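Local structure of exosome complex component Rrp42 (Pyrococcus abyssi, 2PO1) at residues I18-K23 and I204-V209; G25-D29 and V210-E216; F33-R37 and T256-K260. The protein forms with Rrp41 the hexameric ring of the archaeal RNA-degrading exosome, where it is probably non-catalytic and contributes to structuring the Rrp41 active site. The contacts are given in a common frame with arbitrary orientation. Numbering follows the deposited sequence.

Contact 1. Residues I18-K23 and I204-V209; sequences IINLLK and IGNILV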
loop_
_atom_site.group_PDB
_atom_site.type_symbol
_atom_site.label_atom_id
_atom_site.label_comp_id
_atom_site.label_asym_id
_atom_site.label_seq_id
_atom_site.Cartn_x
_atom_site.Cartn_y
_atom_site.Cartn_z
ATOM N N ILE C 18 -26.455 -28.214 -15.297
ATOM C CA ILE C 18 -25.123 -28.643 -15.713
ATOM C C ILE C 18 -24.795 -30.094 -15.264
ATOM O O ILE C 18 -24.402 -30.889 -16.095
ATOM C CB ILE C 18 -24.091 -27.600 -15.381
ATOM C CG1 ILE C 18 -24.416 -26.319 -16.163
ATOM C CG2 ILE C 18 -22.695 -28.067 -15.681
ATOM C CD1 ILE C 18 -23.498 -25.147 -15.816
ATOM N N ILE C 19 -25.000 -30.456 -13.998
ATOM C CA ILE C 19 -24.722 -31.834 -13.600
ATOM C C ILE C 19 -25.520 -32.841 -14.383
ATOM O O ILE C 19 -24.977 -33.851 -14.820
ATOM C CB ILE C 19 -24.923 -32.076 -12.108
ATOM C CG1 ILE C 19 -23.622 -31.774 -11.357
ATOM C CG2 ILE C 19 -25.336 -33.528 -11.832
ATOM C CD1 ILE C 19 -23.865 -31.704 -9.859
ATOM N N ASN C 20 -26.814 -32.570 -14.580
ATOM C CA ASN C 20 -27.686 -33.506 -15.215
ATOM C C ASN C 20 -27.346 -33.638 -16.670
ATOM O O ASN C 20 -27.342 -34.742 -17.183
ATOM C CB ASN C 20 -29.162 -33.132 -15.006
ATOM C CG ASN C 20 -29.616 -33.346 -13.581
ATOM O OD1 ASN C 20 -28.783 -33.554 -12.693
ATOM N ND2 ASN C 20 -30.939 -33.274 -13.335
ATOM N N LEU C 21 -27.093 -32.528 -17.347
ATOM C CA LEU C 21 -26.610 -32.608 -18.708
ATOM C C LEU C 21 -25.352 -33.465 -18.757
ATOM O O LEU C 21 -25.226 -34.330 -19.620
ATOM C CB LEU C 21 -26.270 -31.234 -19.260
ATOM C CG LEU C 21 -27.323 -30.508 -20.078
ATOM C CD1 LEU C 21 -26.764 -29.215 -20.579
ATOM C CD2 LEU C 21 -27.779 -31.328 -21.219
ATOM N N LEU C 22 -24.443 -33.241 -17.805
ATOM C CA LEU C 22 -23.201 -33.999 -17.768
ATOM C C LEU C 22 -23.451 -35.468 -17.693
ATOM O O LEU C 22 -22.784 -36.236 -18.380
ATOM C CB LEU C 22 -22.342 -33.584 -16.600
ATOM C CG LEU C 22 -21.340 -32.476 -16.823
ATOM C CD1 LEU C 22 -20.385 -32.582 -15.662
ATOM C CD2 LEU C 22 -20.609 -32.604 -18.152
ATOM N N LYS C 23 -24.436 -35.864 -16.883
ATOM C CA LYS C 23 -24.876 -37.277 -16.802
ATOM C C LYS C 23 -25.316 -37.851 -18.142
ATOM O O LYS C 23 -25.256 -39.069 -18.370
ATOM C CB LYS C 23 -26.006 -37.424 -15.779
ATOM C CG LYS C 23 -25.555 -37.619 -14.311
ATOM C CD LYS C 23 -24.466 -36.657 -13.859
ATOM C CE LYS C 23 -24.153 -36.814 -12.353
ATOM N NZ LYS C 23 -25.391 -36.851 -11.508
ATOM N N ILE C 204 -16.624 -31.837 -12.300
ATOM C CA ILE C 204 -18.032 -31.601 -11.932
ATOM C C ILE C 204 -18.665 -32.946 -11.615
ATOM O O ILE C 204 -18.843 -33.781 -12.502
ATOM C CB ILE C 204 -18.779 -30.899 -13.070
ATOM C CG1 ILE C 204 -17.985 -29.664 -13.517
ATOM C CG2 ILE C 204 -20.221 -30.589 -12.660
ATOM C CD1 ILE C 204 -18.580 -28.895 -14.721
ATOM N N GLY C 205 -18.969 -33.164 -10.340
ATOM C CA GLY C 205 -19.307 -34.494 -9.869
ATOM C C GLY C 205 -18.155 -35.442 -10.169
ATOM O O GLY C 205 -17.012 -35.189 -9.781
ATOM N N ASN C 206 -18.437 -36.525 -10.878
ATOM C CA ASN C 206 -17.407 -37.512 -11.162
ATOM C C ASN C 206 -16.871 -37.393 -12.571
ATOM O O ASN C 206 -16.307 -38.328 -13.117
ATOM C CB ASN C 206 -17.916 -38.916 -10.862
ATOM C CG ASN C 206 -17.895 -39.212 -9.377
ATOM O OD1 ASN C 206 -17.196 -38.539 -8.602
ATOM N ND2 ASN C 206 -18.669 -40.209 -8.964
ATOM N N ILE C 207 -17.032 -36.219 -13.137
ATOM C CA ILE C 207 -16.726 -36.018 -14.529
ATOM C C ILE C 207 -15.771 -34.837 -14.685
ATOM O O ILE C 207 -16.016 -33.745 -14.140
ATOM C CB ILE C 207 -18.027 -35.726 -15.299
ATOM C CG1 ILE C 207 -18.828 -37.002 -15.493
ATOM C CG2 ILE C 207 -17.705 -35.174 -16.641
ATOM C CD1 ILE C 207 -20.293 -36.740 -15.724
ATOM N N LEU C 208 -14.687 -35.045 -15.441
ATOM C CA LEU C 208 -13.822 -33.944 -15.851
ATOM C C LEU C 208 -14.134 -33.506 -17.247
ATOM O O LEU C 208 -14.316 -34.309 -18.150
ATOM C CB LEU C 208 -12.331 -34.275 -15.786
ATOM C CG LEU C 208 -11.652 -34.967 -14.602
ATOM C CD1 LEU C 208 -10.237 -34.570 -14.507
ATOM C CD2 LEU C 208 -12.320 -34.772 -13.256
ATOM N N VAL C 209 -14.101 -32.203 -17.432
ATOM C CA VAL C 209 -14.539 -31.595 -18.666
ATOM C C VAL C 209 -13.445 -30.553 -18.947
ATOM O O VAL C 209 -13.097 -29.721 -18.070
ATOM C CB VAL C 209 -15.917 -31.039 -18.324
ATOM C CG1 VAL C 209 -15.970 -29.506 -17.972
ATOM C CG2 VAL C 209 -17.057 -31.645 -19.065
#
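L22 of helix 13-23 lays its branched end over three side chains of I204-V209: its CD1 lies 3.5 Å from I204 CB and 3.9 Å from I207 CG2, while its CD2 lies 3.8 Å from V209 CG2. Leucine suits this central, buried position, because two methyl groups can fill a hollow walled by several beta-branched residues. One turn earlier along the helix, I18 and I19 extend the same apolar patch over I204, with I19 CG1 3.8 Å from I204 CG2 and I18 CG2 4.3 Å from I204 CD1. At the other end, I207 CD1 packs against the backbone of the helix, 3.7 Å from L22 O. No hydrogen bond joins the segments. The axes of helical residues 18-23 and strand residues 207-209 cross at 97° and approach to 10.5 Å. The second surface is shaped by a type II' turn from I204 to I207, closed by I204 N to I207 O (2.7 Å) and I207 N to I204 O (3.1 Å). Glycine suits G205, whose phi of 58° and psi of -124° few other residues adopt easily. The turn brings I204 and I207 onto one face; strand alternation adds V209 and sends L208 the other way, toward F201 and K203. The arrangement is a beta-hairpin with a two-residue loop, at one edge of an antiparallel four-stranded sheet, overlaid by the N-terminal helix of this RNase PH-family subunit.

Contact 2. Residues G25-D29 and V210-E216; sequences GKRID and VDPSLDE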
loop_
_atom_site.group_PDB
_atom_site.type_symbol
_atom_site.label_atom_id
_atom_site.label_comp_id
_atom_site.label_asym_id
_atom_site.label_seq_id
_atom_site.Cartn_x
_atom_site.Cartn_y
_atom_site.Cartn_z
ATOM N N GLY C 25 -23.925 -36.947 -20.890
ATOM C CA GLY C 25 -22.746 -36.882 -21.720
ATOM C C GLY C 25 -22.717 -35.563 -22.418
ATOM O O GLY C 25 -22.011 -35.414 -23.423
ATOM N N LYS C 26 -23.457 -34.587 -21.866
ATOM C CA LYS C 26 -23.651 -33.333 -22.561
ATOM C C LYS C 26 -23.200 -32.159 -21.752
ATOM O O LYS C 26 -23.175 -32.218 -20.528
ATOM C CB LYS C 26 -25.107 -33.160 -22.962
ATOM C CG LYS C 26 -25.547 -34.163 -23.989
ATOM C CD LYS C 26 -27.031 -34.018 -24.276
ATOM C CE LYS C 26 -27.249 -34.202 -25.775
ATOM N NZ LYS C 26 -28.747 -34.225 -26.015
ATOM N N ARG C 27 -22.821 -31.105 -22.454
ATOM C CA ARG C 27 -22.431 -29.848 -21.821
ATOM C C ARG C 27 -23.386 -28.786 -22.315
ATOM O O ARG C 27 -24.065 -28.994 -23.312
ATOM C CB ARG C 27 -20.968 -29.497 -22.135
ATOM C CG ARG C 27 -20.006 -30.496 -21.557
ATOM C CD ARG C 27 -18.613 -30.243 -22.099
ATOM N NE ARG C 27 -17.948 -29.173 -21.400
ATOM C CZ ARG C 27 -16.678 -28.816 -21.618
ATOM N NH1 ARG C 27 -16.143 -27.855 -20.902
ATOM N NH2 ARG C 27 -15.958 -29.438 -22.540
ATOM N N ILE C 28 -23.481 -27.673 -21.599
ATOM C CA ILE C 28 -24.518 -26.720 -21.923
ATOM C C ILE C 28 -24.401 -26.185 -23.335
ATOM O O ILE C 28 -25.388 -25.772 -23.881
ATOM C CB ILE C 28 -24.618 -25.533 -20.933
ATOM C CG1 ILE C 28 -23.257 -25.055 -20.511
ATOM C CG2 ILE C 28 -25.502 -25.905 -19.753
ATOM C CD1 ILE C 28 -23.237 -23.591 -19.954
ATOM N N ASP C 29 -23.200 -26.162 -23.903
ATOM C CA ASP C 29 -22.990 -25.602 -25.231
ATOM C C ASP C 29 -22.746 -26.683 -26.260
ATOM O O ASP C 29 -22.234 -26.411 -27.333
ATOM C CB ASP C 29 -21.789 -24.659 -25.222
ATOM C CG ASP C 29 -20.516 -25.359 -24.789
ATOM O OD1 ASP C 29 -19.440 -24.730 -24.835
ATOM O OD2 ASP C 29 -20.593 -26.557 -24.411
ATOM N N VAL C 210 -12.861 -30.609 -20.129
ATOM C CA VAL C 210 -11.780 -29.700 -20.435
ATOM C C VAL C 210 -12.350 -28.341 -20.851
ATOM O O VAL C 210 -13.487 -28.235 -21.362
ATOM C CB VAL C 210 -10.862 -30.251 -21.532
ATOM C CG1 VAL C 210 -11.552 -30.176 -22.822
ATOM C CG2 VAL C 210 -9.604 -29.381 -21.640
ATOM N N ASP C 211 -11.552 -27.307 -20.602
ATOM C CA ASP C 211 -11.894 -25.934 -20.958
ATOM C C ASP C 211 -13.276 -25.552 -20.445
ATOM O O ASP C 211 -14.170 -25.307 -21.247
ATOM C CB ASP C 211 -11.823 -25.741 -22.458
ATOM C CG ASP C 211 -12.111 -24.324 -22.886
ATOM O OD1 ASP C 211 -12.676 -24.183 -23.986
ATOM O OD2 ASP C 211 -11.770 -23.368 -22.148
ATOM N N PRO C 212 -13.414 -25.404 -19.104
ATOM C CA PRO C 212 -14.690 -25.139 -18.456
ATOM C C PRO C 212 -15.039 -23.699 -18.763
ATOM O O PRO C 212 -14.164 -22.864 -18.715
ATOM C CB PRO C 212 -14.361 -25.303 -16.942
ATOM C CG PRO C 212 -12.932 -25.009 -16.812
ATOM C CD PRO C 212 -12.299 -25.449 -18.132
ATOM N N SER C 213 -16.256 -23.430 -19.174
ATOM C CA SER C 213 -16.738 -22.054 -19.329
ATOM C C SER C 213 -17.024 -21.552 -17.920
ATOM O O SER C 213 -16.978 -22.319 -16.959
ATOM C CB SER C 213 -18.053 -22.053 -20.070
ATOM O OG SER C 213 -19.015 -22.808 -19.327
ATOM N N LEU C 214 -17.379 -20.280 -17.801
ATOM C CA LEU C 214 -17.658 -19.677 -16.498
ATOM C C LEU C 214 -18.800 -20.419 -15.843
ATOM O O LEU C 214 -18.731 -20.755 -14.659
ATOM C CB LEU C 214 -18.075 -18.247 -16.706
ATOM C CG LEU C 214 -17.631 -17.125 -15.804
ATOM C CD1 LEU C 214 -18.698 -16.047 -15.987
ATOM C CD2 LEU C 214 -17.390 -17.583 -14.375
ATOM N N ASP C 215 -19.840 -20.722 -16.622
ATOM C CA ASP C 215 -21.002 -21.415 -16.076
ATOM C C ASP C 215 -20.567 -22.778 -15.513
ATOM O O ASP C 215 -21.055 -23.185 -14.489
ATOM C CB ASP C 215 -22.048 -21.634 -17.150
ATOM C CG ASP C 215 -22.826 -20.369 -17.459
ATOM O OD1 ASP C 215 -22.960 -19.516 -16.536
ATOM O OD2 ASP C 215 -23.280 -20.237 -18.615
ATOM N N GLU C 216 -19.604 -23.434 -16.164
ATOM C CA GLU C 216 -19.084 -24.689 -15.612
ATOM C C GLU C 216 -18.195 -24.424 -14.395
ATOM O O GLU C 216 -18.255 -25.160 -13.404
ATOM C CB GLU C 216 -18.368 -25.487 -16.658
ATOM C CG GLU C 216 -19.334 -26.213 -17.575
ATOM C CD GLU C 216 -18.754 -26.620 -18.888
ATOM O OE1 GLU C 216 -19.419 -27.412 -19.566
ATOM O OE2 GLU C 216 -17.647 -26.196 -19.267
HETATM O O HOH W 1 -22.063 -27.982 -19.311
HETATM O O HOH W 2 -19.769 -25.999 -21.794
#
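This is a buried, polar contact centred on an arginine, joining the loop after helix 13-23 to the turn between strand 207-210 and helix 214-219. R27 meets E216 through a two-pronged salt bridge: NE donates to OE1 of E216 (2.9 Å) and NH1 to OE2 (2.8 Å). The same guanidinium satisfies backbone carbonyls, V210 O receiving bonds from R27 NH1 (2.7 Å) and R27 NH2 (3.0 Å); a further bond from R27 NH1 to D211 O is weak (3.2 Å). Arginine suits the place because its planar array of donors can serve a carboxylate and a bent main chain together; NH2 also reaches G32 O. E216 OE1 additionally takes a water that accepts from I28 N, and I28 CD1 rests 3.6 Å from D215 OD2. E216 holds its own helix start as well: S213 N donates to E216 OE2 (3.1 Å) and E216 N to S213 OG (3.3 Å), the reciprocal pair that defines a capping box at a helix N-terminus.

Contact 3. Residues F33-R37 and T256-K260; sequences FEDYR and TAFKK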
loop_
_atom_site.group_PDB
_atom_site.type_symbol
_atom_site.label_atom_id
_atom_site.label_comp_id
_atom_site.label_asym_id
_atom_site.label_seq_id
_atom_site.Cartn_x
_atom_site.Cartn_y
_atom_site.Cartn_z
ATOM N N PHE C 33 -16.800 -33.636 -23.738
ATOM C CA PHE C 33 -16.066 -33.447 -22.466
ATOM C C PHE C 33 -14.641 -33.008 -22.716
ATOM O O PHE C 33 -14.001 -32.352 -21.853
ATOM C CB PHE C 33 -16.078 -34.745 -21.633
ATOM C CG PHE C 33 -17.460 -35.124 -21.083
ATOM C CD1 PHE C 33 -17.638 -36.337 -20.440
ATOM C CD2 PHE C 33 -18.555 -34.247 -21.203
ATOM C CE1 PHE C 33 -18.874 -36.676 -19.922
ATOM C CE2 PHE C 33 -19.792 -34.598 -20.710
ATOM C CZ PHE C 33 -19.950 -35.804 -20.051
ATOM N N GLU C 34 -14.138 -33.353 -23.897
ATOM C CA GLU C 34 -12.726 -33.058 -24.224
ATOM C C GLU C 34 -12.553 -31.934 -25.240
ATOM O O GLU C 34 -11.445 -31.681 -25.714
ATOM C CB GLU C 34 -11.927 -34.333 -24.602
ATOM C CG GLU C 34 -11.696 -35.290 -23.406
ATOM C CD GLU C 34 -10.998 -36.568 -23.801
ATOM O OE1 GLU C 34 -10.587 -36.670 -24.991
ATOM O OE2 GLU C 34 -10.867 -37.464 -22.912
ATOM N N ASP C 35 -13.628 -31.212 -25.527
ATOM C CA ASP C 35 -13.529 -30.151 -26.505
ATOM C C ASP C 35 -13.280 -28.792 -25.880
ATOM O O ASP C 35 -13.893 -28.447 -24.876
ATOM C CB ASP C 35 -14.800 -30.100 -27.308
ATOM C CG ASP C 35 -15.004 -31.346 -28.094
ATOM O OD1 ASP C 35 -14.018 -32.065 -28.315
ATOM O OD2 ASP C 35 -16.128 -31.617 -28.461
ATOM N N TYR C 36 -12.392 -28.033 -26.515
ATOM C CA TYR C 36 -12.269 -26.599 -26.257
ATOM C C TYR C 36 -13.360 -25.899 -26.982
ATOM O O TYR C 36 -13.805 -26.384 -28.012
ATOM C CB TYR C 36 -10.920 -26.095 -26.785
ATOM C CG TYR C 36 -9.908 -26.213 -25.713
ATOM C CD1 TYR C 36 -9.404 -27.448 -25.359
ATOM C CD2 TYR C 36 -9.499 -25.093 -24.998
ATOM C CE1 TYR C 36 -8.493 -27.576 -24.337
ATOM C CE2 TYR C 36 -8.590 -25.216 -23.999
ATOM C CZ TYR C 36 -8.106 -26.444 -23.657
ATOM O OH TYR C 36 -7.222 -26.590 -22.615
ATOM N N ARG C 37 -13.718 -24.717 -26.476
ATOM C CA ARG C 37 -14.626 -23.821 -27.168
ATOM C C ARG C 37 -13.828 -23.342 -28.340
ATOM O O ARG C 37 -12.626 -23.560 -28.352
ATOM C CB ARG C 37 -14.958 -22.638 -26.261
ATOM C CG ARG C 37 -15.852 -22.976 -25.124
ATOM C CD ARG C 37 -15.833 -21.856 -24.076
ATOM N NE ARG C 37 -14.565 -21.825 -23.386
ATOM C CZ ARG C 37 -14.270 -20.937 -22.428
ATOM N NH1 ARG C 37 -15.139 -19.976 -22.127
ATOM N NH2 ARG C 37 -13.096 -20.997 -21.786
ATOM N N THR C 256 -4.779 -36.568 -21.422
ATOM C CA THR C 256 -5.649 -35.762 -22.243
ATOM C C THR C 256 -5.094 -34.379 -22.496
ATOM O O THR C 256 -5.274 -33.873 -23.568
ATOM C CB THR C 256 -6.991 -35.611 -21.534
ATOM O OG1 THR C 256 -7.433 -36.909 -21.220
ATOM C CG2 THR C 256 -8.006 -34.924 -22.416
ATOM N N ALA C 257 -4.460 -33.763 -21.485
ATOM C CA ALA C 257 -3.679 -32.532 -21.603
ATOM C C ALA C 257 -2.703 -32.535 -22.785
ATOM O O ALA C 257 -2.706 -31.599 -23.603
ATOM C CB ALA C 257 -2.898 -32.314 -20.324
ATOM N N PHE C 258 -1.881 -33.589 -22.862
ATOM C CA PHE C 258 -0.844 -33.715 -23.886
ATOM C C PHE C 258 -1.467 -33.706 -25.242
ATOM O O PHE C 258 -0.890 -33.203 -26.197
ATOM C CB PHE C 258 -0.122 -35.050 -23.770
ATOM C CG PHE C 258 1.053 -35.004 -22.865
ATOM C CD1 PHE C 258 0.976 -35.492 -21.575
ATOM C CD2 PHE C 258 2.227 -34.407 -23.276
ATOM C CE1 PHE C 258 2.070 -35.408 -20.715
ATOM C CE2 PHE C 258 3.302 -34.350 -22.442
ATOM C CZ PHE C 258 3.226 -34.858 -21.159
ATOM N N LYS C 259 -2.654 -34.295 -25.317
ATOM C CA LYS C 259 -3.375 -34.417 -26.561
ATOM C C LYS C 259 -3.973 -33.077 -26.925
ATOM O O LYS C 259 -3.866 -32.607 -28.032
ATOM C CB LYS C 259 -4.484 -35.438 -26.403
ATOM C CG LYS C 259 -5.245 -35.692 -27.679
ATOM C CD LYS C 259 -6.291 -36.773 -27.436
ATOM C CE LYS C 259 -7.257 -36.379 -26.311
ATOM N NZ LYS C 259 -8.235 -37.481 -26.048
ATOM N N LYS C 260 -4.617 -32.440 -25.962
ATOM C CA LYS C 260 -5.240 -31.172 -26.231
ATOM C C LYS C 260 -4.152 -30.101 -26.431
ATOM O O LYS C 260 -4.296 -29.190 -27.269
ATOM C CB LYS C 260 -6.193 -30.829 -25.067
ATOM C CG LYS C 260 -7.341 -31.863 -25.010
ATOM C CD LYS C 260 -8.497 -31.329 -25.816
ATOM C CE LYS C 260 -8.603 -31.917 -27.108
ATOM N NZ LYS C 260 -9.730 -31.282 -27.888
HETATM O O HOH W 3 -10.828 -29.191 -28.842
#
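In this RNase PH-type subunit, the long C-terminal helix 247-275 packs beside the loop leading into strand 39-43, and residues T256-K260 present one helical face to it. T256 comes first, its CG2 3.7 Å from E34 CD. A small beta-branched residue fits here, offering a methyl to the loop while OG1 bonds back to Y252 O in the preceding turn. A257 points away, to V199 and I226 of the sheet, where a single methyl permits close approach of helix and strands; F258 follows, on T228. K259 lies at the exposed border, and its long, flexible chain carries NZ to E34 OE1, a 2.7 Å salt bridge; the other carboxylate oxygen, OE2, is bonded by Y252 OH, so E34 is held by residues two turns apart on the helix. K260, more deeply set, runs its alkyl part along the edge of the Y36 ring (CD to Y36 CD1, 4.0 Å), a ring fixed farther out by its hydroxyl bond to D154. The ammonium group forms a salt bridge with E263 and donates to E34 O (2.8 Å). A water completes the join, accepting from both K260 NZ (2.5 Å) and Y36 N (3.0 Å).

In the fold
The three contacts follow one N-terminal run, 18-37, as it passes along the second half of the chain. Contacts 1 and 2 have centres about 9 Å apart, contacts 2 and 3 about 12 Å, and contacts 1 and 3 about 16 Å. The helix of contact 1 gives way to the loop of contact 2 at a Schellman motif, with K26 N 2.9 Å from L21 O and G25 at positive phi. F33 links contact 3 back to both: its CZ lies 3.3 Å from L22 O, and its O 2.7 Å from V210 N. A salt bridge, D211 OD2 to R37 NH2 (2.7 Å), ties contact 2 to contact 3. The bound RNA stays distant, about 16 Å from the nearest atom of contact 2.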